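Local coordinates for uncharacterized protein (Bacteroides fragilis, PDB 3MSW) that is of unknown function, is probably exported from the cytoplasm, and folds as a single-layer antiparallel beta-sheet evolved from beta-hairpin repeats, at residues F95-Y103 with Y115-W126; K18-A26 with N36-Y45. One frame throughout, in Å; residues are numbered along the deposited sequence.

Interaction 1 of 2, residues F95-Y103 with Y115-W126; sequences FDLSKKYIY and YAYKMNSRTNQW
Lys-100 pairs with Tyr-117 and Ile-102 with Tyr-115 as antiparallel hydrogen-bonded pairs, Lys-99/Lys-118 and Tyr-101/Ala-116 as non-hydrogen-bonded ones, the strand axes 4.6 Å apart with directions 163° from one another. Beyond these pairs, Met-119 N bonds to Ser-98 O at 2.8 Å.

The Trp-126 indole is clamped on two opposite faces. Lys-100 CB lies 3.6 Å from the centroid of the Trp-126 six-membered ring, a CH-pi contact over the face; with CG anti to the backbone N (chi1 -175°) and the chain extended, its CD reaches Trp-126 CE2 at 3.8 Å. The selenomethionine Met-119, bent at chi2 and chi3, folds its methyl CE over the other face, and that methyl also touches Leu-97 CB at 3.9 Å. On the Lys-100 side of the sheet, in one of its two conformers, Ile-102 CD1 lies 4.1 Å from Tyr-117 CE1.

On the opposite face of the sheet, with Lys-99 and Lys-118, Tyr-101 CD1 packs on Ala-116 CB at 3.6 Å. Three successive bends in Lys-99 bring its NZ to Tyr-101 OH, a 3.0 Å bond, and leave it close to the amine of Lys-118; that proximity probably costs energy.

Strands 94-105 and 111-120 thus form a beta hairpin, and the Asn-120 Asx motif with the G1 bulge at Asn-124 and Gln-125 turns the chain into strand 125-133, one of the two edge strands within the chain, from which Trp-126 reaches past strand 111-120 to strand 94-105 in the single-layer sheet.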
loop_
_atom_site.group_PDB
_atom_site.type_symbol
_atom_site.label_atom_id
_atom_site.label_comp_id
_atom_site.label_asym_id
_atom_site.label_seq_id
_atom_site.Cartn_x
_atom_site.Cartn_y
_atom_site.Cartn_z
ATOM N N PHE A 95 13.794 3.529 -4.039
ATOM C CA PHE A 95 12.818 3.298 -2.976
ATOM C C PHE A 95 13.497 2.929 -1.662
ATOM O O PHE A 95 14.220 1.930 -1.611
ATOM C CB PHE A 95 11.865 2.161 -3.380
ATOM C CG PHE A 95 10.774 2.538 -4.343
ATOM C CD1 PHE A 95 9.668 3.270 -3.918
ATOM C CD2 PHE A 95 10.815 2.107 -5.665
ATOM C CE1 PHE A 95 8.656 3.619 -4.813
ATOM C CE2 PHE A 95 9.805 2.459 -6.557
ATOM C CZ PHE A 95 8.726 3.201 -6.121
ATOM N N ASP A 96 13.207 3.680 -0.583
ATOM C CA ASP A 96 13.705 3.371 0.756
ATOM C C ASP A 96 12.690 2.483 1.505
ATOM O O ASP A 96 11.530 2.876 1.653
ATOM C CB ASP A 96 13.942 4.656 1.567
ATOM C CG ASP A 96 15.100 5.534 1.117
ATOM O OD1 ASP A 96 15.966 5.039 0.356
ATOM O OD2 ASP A 96 15.150 6.703 1.543
ATOM N N LEU A 97 13.137 1.311 2.011
ATOM C CA LEU A 97 12.300 0.399 2.807
ATOM C C LEU A 97 11.847 1.171 4.052
ATOM O O LEU A 97 12.669 1.845 4.650
ATOM C CB LEU A 97 13.112 -0.860 3.196
ATOM C CG LEU A 97 13.124 -2.026 2.189
ATOM C CD1 LEU A 97 14.083 -3.111 2.631
ATOM C CD2 LEU A 97 11.739 -2.643 2.026
ATOM N N SER A 98 10.537 1.198 4.364
ATOM C CA SER A 98 10.051 1.997 5.489
ATOM C C SER A 98 9.325 1.168 6.569
ATOM O O SER A 98 9.656 1.271 7.763
ATOM C CB SER A 98 9.175 3.141 4.977
ATOM O OG SER A 98 8.483 3.857 5.989
ATOM N N LYS A 99 8.313 0.388 6.157
ATOM C CA LYS A 99 7.506 -0.432 7.071
ATOM C C LYS A 99 7.398 -1.863 6.575
ATOM O O LYS A 99 7.392 -2.108 5.364
ATOM C CB LYS A 99 6.079 0.156 7.259
ATOM C CG LYS A 99 6.013 1.602 7.808
ATOM C CD LYS A 99 6.358 1.730 9.332
ATOM C CE LYS A 99 5.683 0.754 10.320
ATOM N NZ LYS A 99 4.278 1.111 10.678
ATOM N N LYS A 100 7.300 -2.811 7.510
ATOM C CA LYS A 100 7.112 -4.219 7.152
ATOM C C LYS A 100 6.058 -4.820 8.044
ATOM O O LYS A 100 6.059 -4.572 9.261
ATOM C CB LYS A 100 8.426 -5.002 7.218
ATOM C CG LYS A 100 8.308 -6.449 6.733
ATOM C CD LYS A 100 9.603 -7.208 6.910
ATOM C CE LYS A 100 9.678 -8.403 5.984
ATOM N NZ LYS A 100 10.866 -9.245 6.285
ATOM N N TYR A 101 5.138 -5.593 7.448
ATOM C CA TYR A 101 4.096 -6.283 8.207
ATOM C C TYR A 101 4.089 -7.741 7.890
ATOM O O TYR A 101 4.224 -8.108 6.715
ATOM C CB TYR A 101 2.687 -5.703 7.951
ATOM C CG TYR A 101 2.672 -4.203 8.060
ATOM C CD1 TYR A 101 2.580 -3.576 9.299
ATOM C CD2 TYR A 101 2.769 -3.402 6.928
ATOM C CE1 TYR A 101 2.662 -2.187 9.415
ATOM C CE2 TYR A 101 2.855 -2.018 7.030
ATOM C CZ TYR A 101 2.781 -1.414 8.272
ATOM O OH TYR A 101 2.812 -0.053 8.376
ATOM N N ILE A 102 3.921 -8.576 8.937
ATOM C CA ILE A 102 3.829 -10.030 8.774
ATOM C C ILE A 102 2.513 -10.511 9.400
ATOM O O ILE A 102 2.220 -10.177 10.555
ATOM C CB ILE A 102 5.055 -10.840 9.317
ATOM C CG1 ILE A 102 6.382 -10.427 8.637
ATOM C CG2 ILE A 102 4.817 -12.353 9.161
ATOM C CD1 ILE A 102 7.644 -11.050 9.302
ATOM N N TYR A 103 1.731 -11.305 8.632
ATOM C CA TYR A 103 0.465 -11.873 9.114
ATOM C C TYR A 103 0.562 -13.382 8.998
ATOM O O TYR A 103 0.781 -13.911 7.911
ATOM C CB TYR A 103 -0.739 -11.352 8.311
ATOM C CG TYR A 103 -0.776 -9.844 8.212
ATOM C CD1 TYR A 103 -1.379 -9.073 9.207
ATOM C CD2 TYR A 103 -0.212 -9.185 7.122
ATOM C CE1 TYR A 103 -1.397 -7.676 9.124
ATOM C CE2 TYR A 103 -0.225 -7.795 7.032
ATOM C CZ TYR A 103 -0.802 -7.047 8.044
ATOM O OH TYR A 103 -0.833 -5.684 7.917
ATOM N N TYR A 115 2.638 -8.881 13.112
ATOM C CA TYR A 115 3.863 -8.181 13.438
ATOM C C TYR A 115 3.988 -6.952 12.551
ATOM O O TYR A 115 3.659 -7.016 11.352
ATOM C CB TYR A 115 5.091 -9.090 13.204
ATOM C CG TYR A 115 5.068 -10.385 13.973
ATOM C CD1 TYR A 115 4.460 -11.525 13.444
ATOM C CD2 TYR A 115 5.740 -10.509 15.183
ATOM C CE1 TYR A 115 4.442 -12.727 14.152
ATOM C CE2 TYR A 115 5.726 -11.702 15.900
ATOM C CZ TYR A 115 5.086 -12.811 15.376
ATOM O OH TYR A 115 5.081 -13.983 16.093
ATOM N N ALA A 116 4.514 -5.855 13.113
ATOM C CA ALA A 116 4.771 -4.601 12.354
ATOM C C ALA A 116 6.166 -4.138 12.719
ATOM O O ALA A 116 6.571 -4.265 13.883
ATOM C CB ALA A 116 3.772 -3.517 12.737
ATOM N N TYR A 117 6.891 -3.630 11.734
ATOM C CA TYR A 117 8.266 -3.168 11.876
ATOM C C TYR A 117 8.413 -1.853 11.179
ATOM O O TYR A 117 7.765 -1.612 10.159
ATOM C CB TYR A 117 9.280 -4.142 11.208
ATOM C CG TYR A 117 9.191 -5.572 11.685
ATOM C CD1 TYR A 117 8.216 -6.434 11.185
ATOM C CD2 TYR A 117 10.058 -6.060 12.664
ATOM C CE1 TYR A 117 8.111 -7.747 11.634
ATOM C CE2 TYR A 117 9.977 -7.384 13.101
ATOM C CZ TYR A 117 9.001 -8.223 12.576
ATOM O OH TYR A 117 8.863 -9.527 12.994
ATOM N N LYS A 118 9.393 -1.078 11.632
ATOM C CA LYS A 118 9.759 0.175 11.015
ATOM C C LYS A 118 11.257 0.077 10.741
ATOM O O LYS A 118 12.003 -0.446 11.570
ATOM C CB LYS A 118 9.447 1.341 11.986
ATOM C CG LYS A 118 9.580 2.725 11.354
ATOM C CD LYS A 118 9.016 3.832 12.256
ATOM C CE LYS A 118 7.610 4.260 11.870
ATOM N NZ LYS A 118 6.562 3.350 12.418
HETATM N N MSE A 119 11.694 0.575 9.599
HETATM C CA MSE A 119 13.110 0.526 9.238
HETATM C C MSE A 119 13.922 1.545 10.026
HETATM O O MSE A 119 13.525 2.706 10.122
HETATM C CB MSE A 119 13.281 0.749 7.708
HETATM C CG MSE A 119 14.760 0.797 7.234
HETATM SE SE MSE A 119 15.709 -0.864 7.687
HETATM C CE MSE A 119 14.932 -2.052 6.448
ATOM N N ASN A 120 15.053 1.099 10.610
ATOM C CA ASN A 120 15.994 1.990 11.265
ATOM C C ASN A 120 16.957 2.364 10.133
ATOM O O ASN A 120 17.718 1.504 9.682
ATOM C CB ASN A 120 16.746 1.292 12.407
ATOM C CG ASN A 120 17.631 2.221 13.216
ATOM O OD1 ASN A 120 18.395 3.019 12.680
ATOM N ND2 ASN A 120 17.580 2.107 14.532
ATOM N N SER A 121 16.878 3.615 9.632
ATOM C CA SER A 121 17.715 4.092 8.518
ATOM C C SER A 121 19.215 4.202 8.843
ATOM O O SER A 121 20.036 4.109 7.926
ATOM C CB SER A 121 17.173 5.389 7.920
ATOM O OG SER A 121 17.070 6.405 8.904
ATOM N N ARG A 122 19.570 4.366 10.134
ATOM C CA ARG A 122 20.962 4.441 10.587
ATOM C C ARG A 122 21.656 3.062 10.596
ATOM O O ARG A 122 22.823 2.977 10.216
ATOM C CB ARG A 122 21.046 5.090 11.977
ATOM N N THR A 123 20.943 1.990 11.015
ATOM C CA THR A 123 21.502 0.629 11.117
ATOM C C THR A 123 21.097 -0.345 10.008
ATOM O O THR A 123 21.690 -1.428 9.934
ATOM C CB THR A 123 21.186 0.013 12.485
ATOM O OG1 THR A 123 19.773 -0.150 12.607
ATOM C CG2 THR A 123 21.749 0.826 13.650
ATOM N N ASN A 124 20.085 0.035 9.165
ATOM C CA ASN A 124 19.548 -0.780 8.066
ATOM C C ASN A 124 18.898 -2.086 8.590
ATOM O O ASN A 124 18.900 -3.114 7.904
ATOM C CB ASN A 124 20.611 -1.015 6.962
ATOM C CG ASN A 124 20.095 -1.629 5.683
ATOM O OD1 ASN A 124 19.167 -1.123 5.043
ATOM N ND2 ASN A 124 20.694 -2.740 5.285
ATOM N N GLN A 125 18.335 -2.028 9.813
ATOM C CA GLN A 125 17.682 -3.166 10.454
ATOM C C GLN A 125 16.266 -2.798 10.852
ATOM O O GLN A 125 16.014 -1.653 11.224
ATOM C CB GLN A 125 18.489 -3.642 11.676
ATOM C CG GLN A 125 19.790 -4.369 11.298
ATOM C CD GLN A 125 20.731 -4.654 12.450
ATOM O OE1 GLN A 125 20.532 -4.233 13.598
ATOM N NE2 GLN A 125 21.803 -5.372 12.153
ATOM N N TRP A 126 15.343 -3.767 10.766
ATOM C CA TRP A 126 13.936 -3.584 11.126
ATOM C C TRP A 126 13.789 -3.501 12.635
ATOM O O TRP A 126 14.426 -4.271 13.359
ATOM C CB TRP A 126 13.090 -4.751 10.605
ATOM C CG TRP A 126 12.998 -4.857 9.111
ATOM C CD1 TRP A 126 13.493 -5.864 8.332
ATOM C CD2 TRP A 126 12.253 -3.998 8.230
ATOM N NE1 TRP A 126 13.162 -5.647 7.014
ATOM C CE2 TRP A 126 12.369 -4.532 6.928
ATOM C CE3 TRP A 126 11.515 -2.816 8.416
ATOM C CZ2 TRP A 126 11.793 -3.914 5.810
ATOM C CZ3 TRP A 126 10.928 -2.216 7.318
ATOM C CH2 TRP A 126 11.075 -2.757 6.028
#

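Interaction 2 of 2, residues K18-A26 with N36-Y45; sequences KLVCREIYA and NPVKMYKYSY
At the start of segment 36-45, Asn-36 makes a two-way backbone pair with Ala-26, and the segment axes approach to 4.5 Å with their directions 134° apart. Pro-37 follows, its CB 3.4 Å from Glu-23 OE2, the two side chains lying alongside each other and pointing the same way. At Val-38 and Lys-39 the register slips by one residue: both face Ile-24, whose O takes a bond from Val-38 N at 2.8 Å and a weak one from Lys-39 N. This classic beta bulge turns Val-38 CG2 toward Ala-26 CB, while Lys-39 CB rests on Ile-24 CG1.

Next, the selenomethionine Met-40 sets its CG 3.6 Å from Cys-21 SG. Tyr-41 meets Arg-22 CB and Ile-24 CD1 obliquely, the latter 4.0 Å from its CE2; the guanidinium is turned 57° from the ring. In one of its two conformers Lys-42, bent at chi2, brings its NZ to Cys-21 SG. The Tyr-43 ring presents its edge to the Val-20 backbone, and Leu-19 CD2 touches its CE1 at 3.6 Å.

Tyr-45 ends the segment with its OH donating to Leu-19 O at 2.7 Å, in the carbonyl plane on a lone pair. That oxygen lies at the ring edge, while Lys-18 CD sits over one face, 3.8 Å from the Tyr-45 centroid and 9° off the ring normal, a CH-pi contact.

The hairpin is flanked by strand 9-15, where Asp-12 forms a salt bridge with Arg-22, and strand 51-60, whose Lys-54 makes a cation-pi contact with Tyr-41; Trp-66 of strand 65-77 touches Glu-23, Pro-37 and Met-40.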
loop_
_atom_site.group_PDB
_atom_site.type_symbol
_atom_site.label_atom_id
_atom_site.label_comp_id
_atom_site.label_asym_id
_atom_site.label_seq_id
_atom_site.Cartn_x
_atom_site.Cartn_y
_atom_site.Cartn_z
ATOM N N LYS A 18 -8.971 -8.958 -12.356
ATOM C CA LYS A 18 -8.188 -8.374 -11.264
ATOM C C LYS A 18 -8.088 -6.868 -11.390
ATOM O O LYS A 18 -8.106 -6.336 -12.505
ATOM C CB LYS A 18 -6.787 -8.989 -11.215
ATOM C CG LYS A 18 -6.780 -10.446 -10.743
ATOM C CD LYS A 18 -5.350 -10.954 -10.562
ATOM C CE LYS A 18 -5.248 -12.322 -9.922
ATOM N NZ LYS A 18 -5.962 -13.333 -10.726
ATOM N N LEU A 19 -7.961 -6.183 -10.253
ATOM C CA LEU A 19 -7.807 -4.738 -10.226
ATOM C C LEU A 19 -6.385 -4.378 -10.651
ATOM O O LEU A 19 -5.426 -4.762 -9.983
ATOM C CB LEU A 19 -8.100 -4.234 -8.802
ATOM C CG LEU A 19 -7.851 -2.755 -8.552
ATOM C CD1 LEU A 19 -8.812 -1.904 -9.334
ATOM C CD2 LEU A 19 -7.944 -2.425 -7.046
ATOM N N VAL A 20 -6.239 -3.656 -11.767
ATOM C CA VAL A 20 -4.903 -3.268 -12.249
ATOM C C VAL A 20 -4.602 -1.777 -12.010
ATOM O O VAL A 20 -3.446 -1.369 -11.979
ATOM C CB VAL A 20 -4.603 -3.721 -13.707
ATOM C CG1 VAL A 20 -4.591 -5.249 -13.813
ATOM C CG2 VAL A 20 -5.576 -3.093 -14.716
ATOM N N CYS A 21 -5.633 -0.974 -11.849
ATOM C CA CYS A 21 -5.419 0.453 -11.586
ATOM C C CYS A 21 -6.544 1.007 -10.781
ATOM O O CYS A 21 -7.702 0.684 -11.035
ATOM C CB CYS A 21 -5.244 1.229 -12.896
ATOM S SG CYS A 21 -4.949 2.999 -12.658
ATOM N N ARG A 22 -6.225 1.852 -9.807
ATOM C CA ARG A 22 -7.255 2.547 -9.054
ATOM C C ARG A 22 -6.849 4.011 -9.037
ATOM O O ARG A 22 -5.748 4.336 -8.568
ATOM C CB ARG A 22 -7.423 2.019 -7.607
ATOM C CG ARG A 22 -8.313 2.995 -6.768
ATOM C CD ARG A 22 -8.741 2.350 -5.462
ATOM N NE ARG A 22 -9.551 1.171 -5.753
ATOM C CZ ARG A 22 -9.972 0.304 -4.845
ATOM N NH1 ARG A 22 -9.676 0.479 -3.567
ATOM N NH2 ARG A 22 -10.685 -0.752 -5.211
ATOM N N GLU A 23 -7.727 4.887 -9.542
ATOM C CA GLU A 23 -7.443 6.327 -9.546
ATOM C C GLU A 23 -8.337 7.039 -8.542
ATOM O O GLU A 23 -9.537 6.805 -8.528
ATOM C CB GLU A 23 -7.575 6.915 -10.956
ATOM C CG GLU A 23 -6.992 8.323 -11.009
ATOM C CD GLU A 23 -6.904 8.942 -12.394
ATOM O OE1 GLU A 23 -6.898 8.178 -13.384
ATOM O OE2 GLU A 23 -6.855 10.189 -12.490
ATOM N N ILE A 24 -7.746 7.901 -7.705
ATOM C CA ILE A 24 -8.448 8.639 -6.655
ATOM C C ILE A 24 -8.638 10.062 -7.076
ATOM O O ILE A 24 -7.671 10.709 -7.472
ATOM C CB ILE A 24 -7.699 8.558 -5.288
ATOM C CG1 ILE A 24 -7.223 7.112 -4.912
ATOM C CG2 ILE A 24 -8.461 9.291 -4.146
ATOM C CD1 ILE A 24 -8.244 6.118 -4.664
ATOM N N TYR A 25 -9.865 10.584 -6.893
ATOM C CA TYR A 25 -10.229 11.972 -7.243
ATOM C C TYR A 25 -10.859 12.692 -6.102
ATOM O O TYR A 25 -11.478 12.073 -5.251
ATOM C CB TYR A 25 -11.281 12.005 -8.367
ATOM C CG TYR A 25 -10.873 11.306 -9.646
ATOM C CD1 TYR A 25 -11.096 9.942 -9.820
ATOM C CD2 TYR A 25 -10.310 12.015 -10.702
ATOM C CE1 TYR A 25 -10.728 9.294 -10.997
ATOM C CE2 TYR A 25 -9.963 11.384 -11.896
ATOM C CZ TYR A 25 -10.180 10.024 -12.040
ATOM O OH TYR A 25 -9.810 9.392 -13.196
ATOM N N ALA A 26 -10.813 14.041 -6.165
ATOM C CA ALA A 26 -11.531 14.914 -5.254
ATOM C C ALA A 26 -12.162 15.981 -6.125
ATOM O O ALA A 26 -11.605 16.321 -7.184
ATOM C CB ALA A 26 -10.559 15.546 -4.259
ATOM N N ASN A 36 -10.799 16.240 -9.740
ATOM C CA ASN A 36 -9.359 16.384 -9.902
ATOM C C ASN A 36 -8.609 15.131 -9.440
ATOM O O ASN A 36 -8.845 14.660 -8.324
ATOM C CB ASN A 36 -8.840 17.621 -9.149
ATOM C CG ASN A 36 -9.554 18.882 -9.532
ATOM O OD1 ASN A 36 -10.262 19.479 -8.722
ATOM N ND2 ASN A 36 -9.452 19.266 -10.802
ATOM N N PRO A 37 -7.632 14.654 -10.246
ATOM C CA PRO A 37 -6.832 13.490 -9.813
ATOM C C PRO A 37 -5.967 13.830 -8.617
ATOM O O PRO A 37 -5.480 14.957 -8.492
ATOM C CB PRO A 37 -5.993 13.123 -11.041
ATOM C CG PRO A 37 -6.011 14.315 -11.913
ATOM C CD PRO A 37 -7.210 15.154 -11.571
ATOM N N VAL A 38 -5.846 12.883 -7.700
ATOM C CA VAL A 38 -5.075 13.063 -6.475
ATOM C C VAL A 38 -4.040 11.953 -6.353
ATOM O O VAL A 38 -2.875 12.209 -6.024
ATOM C CB VAL A 38 -6.033 13.115 -5.225
ATOM C CG1 VAL A 38 -5.256 13.035 -3.916
ATOM C CG2 VAL A 38 -6.888 14.386 -5.237
ATOM N N LYS A 39 -4.476 10.701 -6.587
ATOM C CA LYS A 39 -3.624 9.551 -6.376
ATOM C C LYS A 39 -3.950 8.488 -7.388
ATOM O O LYS A 39 -5.072 8.439 -7.905
ATOM C CB LYS A 39 -3.887 9.002 -4.937
ATOM C CG LYS A 39 -2.642 8.605 -4.135
ATOM C CD LYS A 39 -1.829 9.834 -3.702
ATOM C CE LYS A 39 -1.789 10.052 -2.211
ATOM N NZ LYS A 39 -0.928 11.207 -1.907
HETATM N N MSE A 40 -2.959 7.662 -7.710
HETATM C CA MSE A 40 -3.162 6.513 -8.589
HETATM C C MSE A 40 -2.375 5.299 -8.119
HETATM O O MSE A 40 -1.178 5.398 -7.832
HETATM C CB MSE A 40 -2.859 6.831 -10.037
HETATM C CG MSE A 40 -3.183 5.633 -10.967
HETATM SE SE MSE A 40 -3.000 6.243 -12.686
HETATM C CE MSE A 40 -1.036 6.499 -12.724
ATOM N N TYR A 41 -3.055 4.146 -8.061
ATOM C CA TYR A 41 -2.424 2.886 -7.685
ATOM C C TYR A 41 -2.411 1.987 -8.887
ATOM O O TYR A 41 -3.445 1.821 -9.545
ATOM C CB TYR A 41 -3.182 2.187 -6.551
ATOM C CG TYR A 41 -3.510 3.061 -5.359
ATOM C CD1 TYR A 41 -2.525 3.814 -4.729
ATOM C CD2 TYR A 41 -4.782 3.053 -4.797
ATOM C CE1 TYR A 41 -2.810 4.583 -3.599
ATOM C CE2 TYR A 41 -5.083 3.830 -3.674
ATOM C CZ TYR A 41 -4.093 4.593 -3.079
ATOM O OH TYR A 41 -4.376 5.360 -1.978
ATOM N N LYS A 42 -1.248 1.404 -9.161
ATOM C CA LYS A 42 -1.050 0.439 -10.245
ATOM C C LYS A 42 -0.698 -0.900 -9.613
ATOM O O LYS A 42 0.189 -0.957 -8.765
ATOM C CB LYS A 42 0.073 0.894 -11.194
ATOM C CG LYS A 42 -0.229 2.198 -11.944
ATOM C CD LYS A 42 -1.183 1.961 -13.118
ATOM C CE LYS A 42 -1.388 3.205 -13.933
ATOM N NZ LYS A 42 -2.650 3.159 -14.713
ATOM N N TYR A 43 -1.392 -1.976 -10.001
ATOM C CA TYR A 43 -1.143 -3.300 -9.426
ATOM C C TYR A 43 -0.518 -4.263 -10.415
ATOM O O TYR A 43 -0.986 -4.391 -11.540
ATOM C CB TYR A 43 -2.443 -3.891 -8.866
ATOM C CG TYR A 43 -3.141 -2.963 -7.893
ATOM C CD1 TYR A 43 -3.974 -1.945 -8.348
ATOM C CD2 TYR A 43 -3.046 -3.164 -6.517
ATOM C CE1 TYR A 43 -4.627 -1.098 -7.465
ATOM C CE2 TYR A 43 -3.725 -2.340 -5.621
ATOM C CZ TYR A 43 -4.523 -1.317 -6.099
ATOM O OH TYR A 43 -5.184 -0.485 -5.227
ATOM N N SER A 44 0.584 -4.896 -10.003
ATOM C CA SER A 44 1.314 -5.862 -10.809
ATOM C C SER A 44 1.292 -7.213 -10.057
ATOM O O SER A 44 1.812 -7.332 -8.939
ATOM C CB SER A 44 2.728 -5.345 -11.059
ATOM O OG SER A 44 3.570 -6.398 -11.495
ATOM N N TYR A 45 0.616 -8.199 -10.645
ATOM C CA TYR A 45 0.427 -9.528 -10.061
ATOM C C TYR A 45 1.408 -10.499 -10.651
ATOM O O TYR A 45 1.789 -10.373 -11.819
ATOM C CB TYR A 45 -1.002 -10.040 -10.374
ATOM C CG TYR A 45 -2.074 -9.158 -9.790
ATOM C CD1 TYR A 45 -2.475 -9.299 -8.463
ATOM C CD2 TYR A 45 -2.688 -8.173 -10.558
ATOM C CE1 TYR A 45 -3.426 -8.452 -7.901
ATOM C CE2 TYR A 45 -3.641 -7.320 -10.009
ATOM C CZ TYR A 45 -3.977 -7.437 -8.668
ATOM O OH TYR A 45 -4.917 -6.604 -8.119
#

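How the interactions relate
Both interactions are antiparallel hairpin pairings in the same sheet, interaction 2 near its first strands and interaction 1 near its last. They lie on opposite sides of the chain's centre, with centres 25 Å apart and nearest atoms about 10 Å apart, so they do not touch, and strands 51-60, 65-77 and 80-89 lie between them in the sheet. Each is a surface contact, but interaction 2 buries more (910 against 692 Å²) and includes the buried Cys-21 and Ala-26, whereas no touching residue of interaction 1 is buried. In interaction 2 a bulge interrupts the pairing itself and a tyrosine hydroxyl grips a carbonyl; in 95-103 with 115-126 the paired register is unbroken and an indole is sandwiched between a lysine and a selenomethionine.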